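Local coordinates for protein alpha-fucosidase GH29 (Fusarium graminearum, PDB 4PSR) that hydrolyses alpha-L-fucosides as a family 29 glycoside hydrolase and probably releases alpha-1,6-linked fucose from the reducing-end N-acetylglucosamine of glycoprotein glycans, at residues 318-330 against 352-366. Numbering follows the deposited sequence. Where two conformers were deposited one is given.
Sequences KYYSSKAMVHSLL and PEEQIKVLNDIGDFL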
loop_
_atom_site.group_PDB
_atom_site.type_symbol
_atom_site.label_atom_id
_atom_site.label_comp_id
_atom_site.label_asym_id
_atom_site.label_seq_id
_atom_site.Cartn_x
_atom_site.Cartn_y
_atom_site.Cartn_z
ATOM N N LYS A 318 -19.448 8.684 4.433
ATOM C CA LYS A 318 -18.917 8.821 5.782
ATOM C C LYS A 318 -17.417 8.592 5.753
ATOM O O LYS A 318 -16.899 7.931 4.851
ATOM C CB LYS A 318 -19.573 7.836 6.746
ATOM C CG LYS A 318 -21.059 8.102 6.976
ATOM C CD LYS A 318 -21.581 7.393 8.225
ATOM C CE LYS A 318 -22.286 6.090 7.893
ATOM N NZ LYS A 318 -23.584 6.321 7.198
ATOM N N TYR A 319 -16.718 9.115 6.742
ATOM C CA TYR A 319 -15.257 9.063 6.765
ATOM C C TYR A 319 -14.727 8.469 8.058
ATOM O O TYR A 319 -15.362 8.557 9.122
ATOM C CB TYR A 319 -14.707 10.480 6.646
ATOM C CG TYR A 319 -15.154 11.214 5.394
ATOM C CD1 TYR A 319 -14.694 10.829 4.162
ATOM C CD2 TYR A 319 -15.993 12.298 5.456
ATOM C CE1 TYR A 319 -15.068 11.474 3.017
ATOM C CE2 TYR A 319 -16.375 12.964 4.303
ATOM C CZ TYR A 319 -15.895 12.546 3.086
ATOM O OH TYR A 319 -16.221 13.175 1.906
ATOM N N TYR A 320 -13.530 7.908 7.963
ATOM C CA TYR A 320 -12.806 7.508 9.162
ATOM C C TYR A 320 -12.024 8.662 9.760
ATOM O O TYR A 320 -11.912 9.738 9.173
ATOM C CB TYR A 320 -11.902 6.339 8.852
ATOM C CG TYR A 320 -12.682 5.077 8.567
ATOM C CD1 TYR A 320 -13.671 4.632 9.438
ATOM C CD2 TYR A 320 -12.456 4.358 7.417
ATOM C CE1 TYR A 320 -14.404 3.469 9.183
ATOM C CE2 TYR A 320 -13.175 3.178 7.147
ATOM C CZ TYR A 320 -14.155 2.752 8.035
ATOM O OH TYR A 320 -14.899 1.594 7.801
ATOM N N SER A 321 -11.513 8.452 10.969
ATOM C CA SER A 321 -10.839 9.493 11.706
ATOM C C SER A 321 -9.351 9.620 11.347
ATOM O O SER A 321 -8.724 8.689 10.828
ATOM C CB SER A 321 -10.917 9.198 13.209
ATOM O OG SER A 321 -10.186 8.028 13.548
ATOM N N SER A 322 -8.815 10.807 11.620
ATOM C CA SER A 322 -7.377 11.075 11.524
ATOM C C SER A 322 -6.581 10.035 12.309
ATOM O O SER A 322 -5.590 9.514 11.830
ATOM C CB SER A 322 -7.096 12.492 12.039
ATOM O OG SER A 322 -7.832 13.430 11.280
ATOM N N LYS A 323 -7.023 9.739 13.522
ATOM C CA LYS A 323 -6.357 8.792 14.391
ATOM C C LYS A 323 -6.246 7.437 13.725
ATOM O O LYS A 323 -5.162 6.845 13.721
ATOM C CB LYS A 323 -7.073 8.696 15.749
ATOM C CG LYS A 323 -6.444 7.686 16.715
ATOM C CD LYS A 323 -7.250 7.559 18.013
ATOM C CE LYS A 323 -7.235 8.841 18.817
ATOM N NZ LYS A 323 -5.861 9.249 19.197
ATOM N N ALA A 324 -7.339 6.948 13.148
ATOM C CA ALA A 324 -7.326 5.662 12.478
ATOM C C ALA A 324 -6.337 5.657 11.311
ATOM O O ALA A 324 -5.656 4.660 11.079
ATOM C CB ALA A 324 -8.734 5.311 11.966
ATOM N N MET A 325 -6.291 6.751 10.552
ATOM C CA MET A 325 -5.362 6.805 9.430
ATOM C C MET A 325 -3.911 6.788 9.873
ATOM O O MET A 325 -3.092 6.086 9.270
ATOM C CB MET A 325 -5.659 8.001 8.529
ATOM C CG MET A 325 -7.046 7.993 7.879
ATOM S SD MET A 325 -7.355 6.631 6.753
ATOM C CE MET A 325 -8.131 5.505 7.886
ATOM N N VAL A 326 -3.604 7.550 10.927
ATOM C CA VAL A 326 -2.238 7.587 11.429
ATOM C C VAL A 326 -1.844 6.251 12.061
ATOM O O VAL A 326 -0.744 5.745 11.800
ATOM C CB VAL A 326 -2.049 8.747 12.412
ATOM C CG1 VAL A 326 -0.743 8.632 13.195
ATOM C CG2 VAL A 326 -2.100 10.083 11.638
ATOM N N HIS A 327 -2.691 5.690 12.929
ATOM C CA HIS A 327 -2.401 4.367 13.496
ATOM C C HIS A 327 -2.254 3.296 12.414
ATOM O O HIS A 327 -1.404 2.420 12.513
ATOM C CB HIS A 327 -3.468 3.972 14.512
ATOM C CG HIS A 327 -3.459 4.819 15.736
ATOM N ND1 HIS A 327 -4.268 4.552 16.816
ATOM C CD2 HIS A 327 -2.740 5.925 16.054
ATOM C CE1 HIS A 327 -4.042 5.458 17.754
ATOM N NE2 HIS A 327 -3.119 6.300 17.316
ATOM N N SER A 328 -3.070 3.391 11.370
ATOM C CA SER A 328 -2.991 2.435 10.274
ATOM C C SER A 328 -1.635 2.578 9.573
ATOM O O SER A 328 -0.999 1.585 9.276
ATOM C CB SER A 328 -4.149 2.604 9.299
ATOM O OG SER A 328 -5.370 2.208 9.925
ATOM N N LEU A 329 -1.218 3.816 9.285
ATOM C CA LEU A 329 0.071 4.042 8.659
ATOM C C LEU A 329 1.198 3.409 9.488
ATOM O O LEU A 329 2.068 2.736 8.955
ATOM C CB LEU A 329 0.298 5.544 8.486
ATOM C CG LEU A 329 1.692 5.933 7.979
ATOM C CD1 LEU A 329 1.974 5.328 6.603
ATOM C CD2 LEU A 329 1.816 7.448 7.946
ATOM N N LEU A 330 1.204 3.685 10.797
ATOM C CA LEU A 330 2.256 3.152 11.655
ATOM C C LEU A 330 2.267 1.625 11.647
ATOM O O LEU A 330 3.337 0.996 11.605
ATOM C CB LEU A 330 2.086 3.679 13.080
ATOM C CG LEU A 330 2.311 5.195 13.242
ATOM C CD1 LEU A 330 1.699 5.691 14.535
ATOM C CD2 LEU A 330 3.806 5.546 13.162
ATOM N N PRO A 352 -13.802 17.531 -0.318
ATOM C CA PRO A 352 -14.575 17.921 0.873
ATOM C C PRO A 352 -13.745 18.274 2.100
ATOM O O PRO A 352 -12.676 17.685 2.328
ATOM C CB PRO A 352 -15.422 16.676 1.141
ATOM C CG PRO A 352 -15.658 16.081 -0.232
ATOM C CD PRO A 352 -14.333 16.292 -0.926
ATOM N N GLU A 353 -14.214 19.251 2.885
ATOM C CA GLU A 353 -13.447 19.722 4.031
ATOM C C GLU A 353 -13.114 18.625 5.051
ATOM O O GLU A 353 -12.061 18.663 5.657
ATOM C CB GLU A 353 -14.132 20.923 4.722
ATOM C CG GLU A 353 -14.068 22.255 3.915
ATOM C CD GLU A 353 -12.641 22.825 3.690
ATOM O OE1 GLU A 353 -11.748 22.680 4.568
ATOM O OE2 GLU A 353 -12.427 23.450 2.619
ATOM N N GLU A 354 -13.970 17.635 5.222
ATOM C CA GLU A 354 -13.666 16.574 6.185
ATOM C C GLU A 354 -12.398 15.812 5.767
ATOM O O GLU A 354 -11.603 15.367 6.592
ATOM C CB GLU A 354 -14.831 15.598 6.329
ATOM C CG GLU A 354 -16.153 16.230 6.772
ATOM C CD GLU A 354 -17.124 16.475 5.607
ATOM O OE1 GLU A 354 -16.728 17.027 4.545
ATOM O OE2 GLU A 354 -18.306 16.099 5.756
ATOM N N GLN A 355 -12.231 15.635 4.465
ATOM C CA GLN A 355 -11.053 14.941 3.965
ATOM C C GLN A 355 -9.812 15.808 4.102
ATOM O O GLN A 355 -8.725 15.316 4.442
ATOM C CB GLN A 355 -11.276 14.533 2.515
ATOM C CG GLN A 355 -12.358 13.460 2.363
ATOM C CD GLN A 355 -12.484 13.009 0.927
ATOM O OE1 GLN A 355 -11.492 12.594 0.317
ATOM N NE2 GLN A 355 -13.679 13.119 0.357
ATOM N N ILE A 356 -9.958 17.093 3.801
ATOM C CA ILE A 356 -8.871 18.053 4.006
ATOM C C ILE A 356 -8.379 18.004 5.460
ATOM O O ILE A 356 -7.171 17.968 5.730
ATOM C CB ILE A 356 -9.304 19.482 3.591
ATOM C CG1 ILE A 356 -9.608 19.511 2.090
ATOM C CG2 ILE A 356 -8.220 20.496 3.945
ATOM C CD1 ILE A 356 -10.154 20.837 1.579
ATOM N N LYS A 357 -9.312 18.007 6.403
ATOM C CA LYS A 357 -8.927 17.939 7.816
ATOM C C LYS A 357 -8.127 16.668 8.156
ATOM O O LYS A 357 -7.126 16.733 8.865
ATOM C CB LYS A 357 -10.164 18.068 8.700
ATOM C CG LYS A 357 -9.975 17.703 10.166
ATOM C CD LYS A 357 -9.057 18.656 10.933
ATOM C CE LYS A 357 -9.294 18.535 12.443
ATOM N NZ LYS A 357 -9.680 17.141 12.856
ATOM N N VAL A 358 -8.556 15.515 7.650
ATOM C CA VAL A 358 -7.789 14.297 7.865
ATOM C C VAL A 358 -6.377 14.431 7.283
ATOM O O VAL A 358 -5.408 14.078 7.945
ATOM C CB VAL A 358 -8.536 13.084 7.268
ATOM C CG1 VAL A 358 -7.670 11.857 7.277
ATOM C CG2 VAL A 358 -9.823 12.844 8.073
ATOM N N LEU A 359 -6.256 14.922 6.050
ATOM C CA LEU A 359 -4.944 15.054 5.437
ATOM C C LEU A 359 -4.073 16.032 6.225
ATOM O O LEU A 359 -2.901 15.777 6.436
ATOM C CB LEU A 359 -5.067 15.544 3.984
ATOM C CG LEU A 359 -5.637 14.486 3.044
ATOM C CD1 LEU A 359 -6.063 15.116 1.750
ATOM C CD2 LEU A 359 -4.626 13.415 2.775
ATOM N N ASN A 360 -4.654 17.163 6.662
ATOM C CA ASN A 360 -3.921 18.131 7.485
ATOM C C ASN A 360 -3.396 17.477 8.774
ATOM O O ASN A 360 -2.238 17.689 9.185
ATOM C CB ASN A 360 -4.822 19.293 7.885
ATOM C CG ASN A 360 -5.209 20.218 6.755
ATOM O OD1 ASN A 360 -4.647 20.228 5.661
ATOM N ND2 ASN A 360 -6.195 21.040 7.040
ATOM N N ASP A 361 -4.232 16.665 9.411
ATOM C CA ASP A 361 -3.868 15.989 10.654
ATOM C C ASP A 361 -2.769 14.936 10.454
ATOM O O ASP A 361 -1.872 14.792 11.278
ATOM C CB ASP A 361 -5.068 15.280 11.309
ATOM C CG ASP A 361 -6.088 16.233 11.907
ATOM O OD1 ASP A 361 -5.748 17.421 12.098
ATOM O OD2 ASP A 361 -7.223 15.771 12.197
ATOM N N ILE A 362 -2.844 14.158 9.369
ATOM C CA ILE A 362 -1.731 13.251 9.056
ATOM C C ILE A 362 -0.430 14.042 8.865
ATOM O O ILE A 362 0.624 13.636 9.343
ATOM C CB ILE A 362 -2.061 12.386 7.796
ATOM C CG1 ILE A 362 -3.258 11.480 8.070
ATOM C CG2 ILE A 362 -0.831 11.580 7.385
ATOM C CD1 ILE A 362 -3.827 10.898 6.765
ATOM N N GLY A 363 -0.519 15.149 8.148
ATOM C CA GLY A 363 0.647 15.994 7.914
ATOM C C GLY A 363 1.246 16.580 9.181
ATOM O O GLY A 363 2.456 16.677 9.298
ATOM N N ASP A 364 0.402 16.972 10.127
ATOM C CA ASP A 364 0.886 17.459 11.415
ATOM C C ASP A 364 1.669 16.354 12.101
ATOM O O ASP A 364 2.761 16.584 12.645
ATOM C CB ASP A 364 -0.286 17.878 12.299
ATOM C CG ASP A 364 -0.883 19.231 11.910
ATOM O OD1 ASP A 364 -0.346 19.911 11.017
ATOM O OD2 ASP A 364 -1.901 19.618 12.522
ATOM N N PHE A 365 1.131 15.133 12.085
ATOM C CA PHE A 365 1.841 14.004 12.691
ATOM C C PHE A 365 3.195 13.743 12.043
ATOM O O PHE A 365 4.207 13.633 12.724
ATOM C CB PHE A 365 1.002 12.706 12.638
ATOM C CG PHE A 365 1.720 11.539 13.246
ATOM C CD1 PHE A 365 1.727 11.373 14.630
ATOM C CD2 PHE A 365 2.444 10.657 12.480
ATOM C CE1 PHE A 365 2.411 10.351 15.232
ATOM C CE2 PHE A 365 3.152 9.625 13.092
ATOM C CZ PHE A 365 3.140 9.475 14.470
ATOM N N LEU A 366 3.224 13.676 10.717
ATOM C CA LEU A 366 4.464 13.369 9.998
ATOM C C LEU A 366 5.521 14.497 10.038
ATOM O O LEU A 366 6.705 14.222 10.042
ATOM C CB LEU A 366 4.157 12.928 8.557
ATOM C CG LEU A 366 3.471 11.559 8.416
ATOM C CD1 LEU A 366 3.026 11.275 6.973
ATOM C CD2 LEU A 366 4.403 10.460 8.946
HETATM O O HOH W 1 -18.169 15.001 2.310
HETATM O O HOH W 2 -10.479 14.690 11.569
#
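Ser322 and Asp361 make the shorter of two polar links between 318-330 and 352-366: Ser322 OG donates to the anti lone pair of Asp361 OD2, 2.6 Å away. The syn lone pair of the same oxygen takes Lys357 NZ at 2.9 Å in a salt bridge within the helix, and a water joins Ser322 OG to Lys357 NZ. The second link is Gln355 NE2 to Tyr319 OH (3.0 Å), with the hydroxyl somewhat out of the amide plane; Gln355 OE1 accepts from Ser344 N, which helps fix the amide's rotation. Tyr319 lies across the first helical turn, its CD2 3.6 Å from Glu354 CB, while a second water, close to the Tyr319 hydroxyl, donates weakly to Glu354 OE1.

Phe365 CG stands anti to the backbone N (chi1 180°), and the ring receives Val326 CG1 over its centre, 3.8 Å from the centroid and 8° off the normal, a CH-pi contact. The Val326 and Ile362 side chains run past each other in opposite directions, meeting through CG2 and CG1; Met325 CG meets Val358 CG1 at 4.0 Å, and Leu329 and Leu366 touch tip to tip.

The axes of 322-330 and 353-366 approach to 9.3 Å and cross at -45°; both helices pack on strand 337-343, outside the TIM barrel, where Met325 and Ile362 reach Leu341. Apolar side chains supply a little over half of this buried interface, while the two donors on Asp361 OD2, one of them a lysine ammonium, would favour its ionised form.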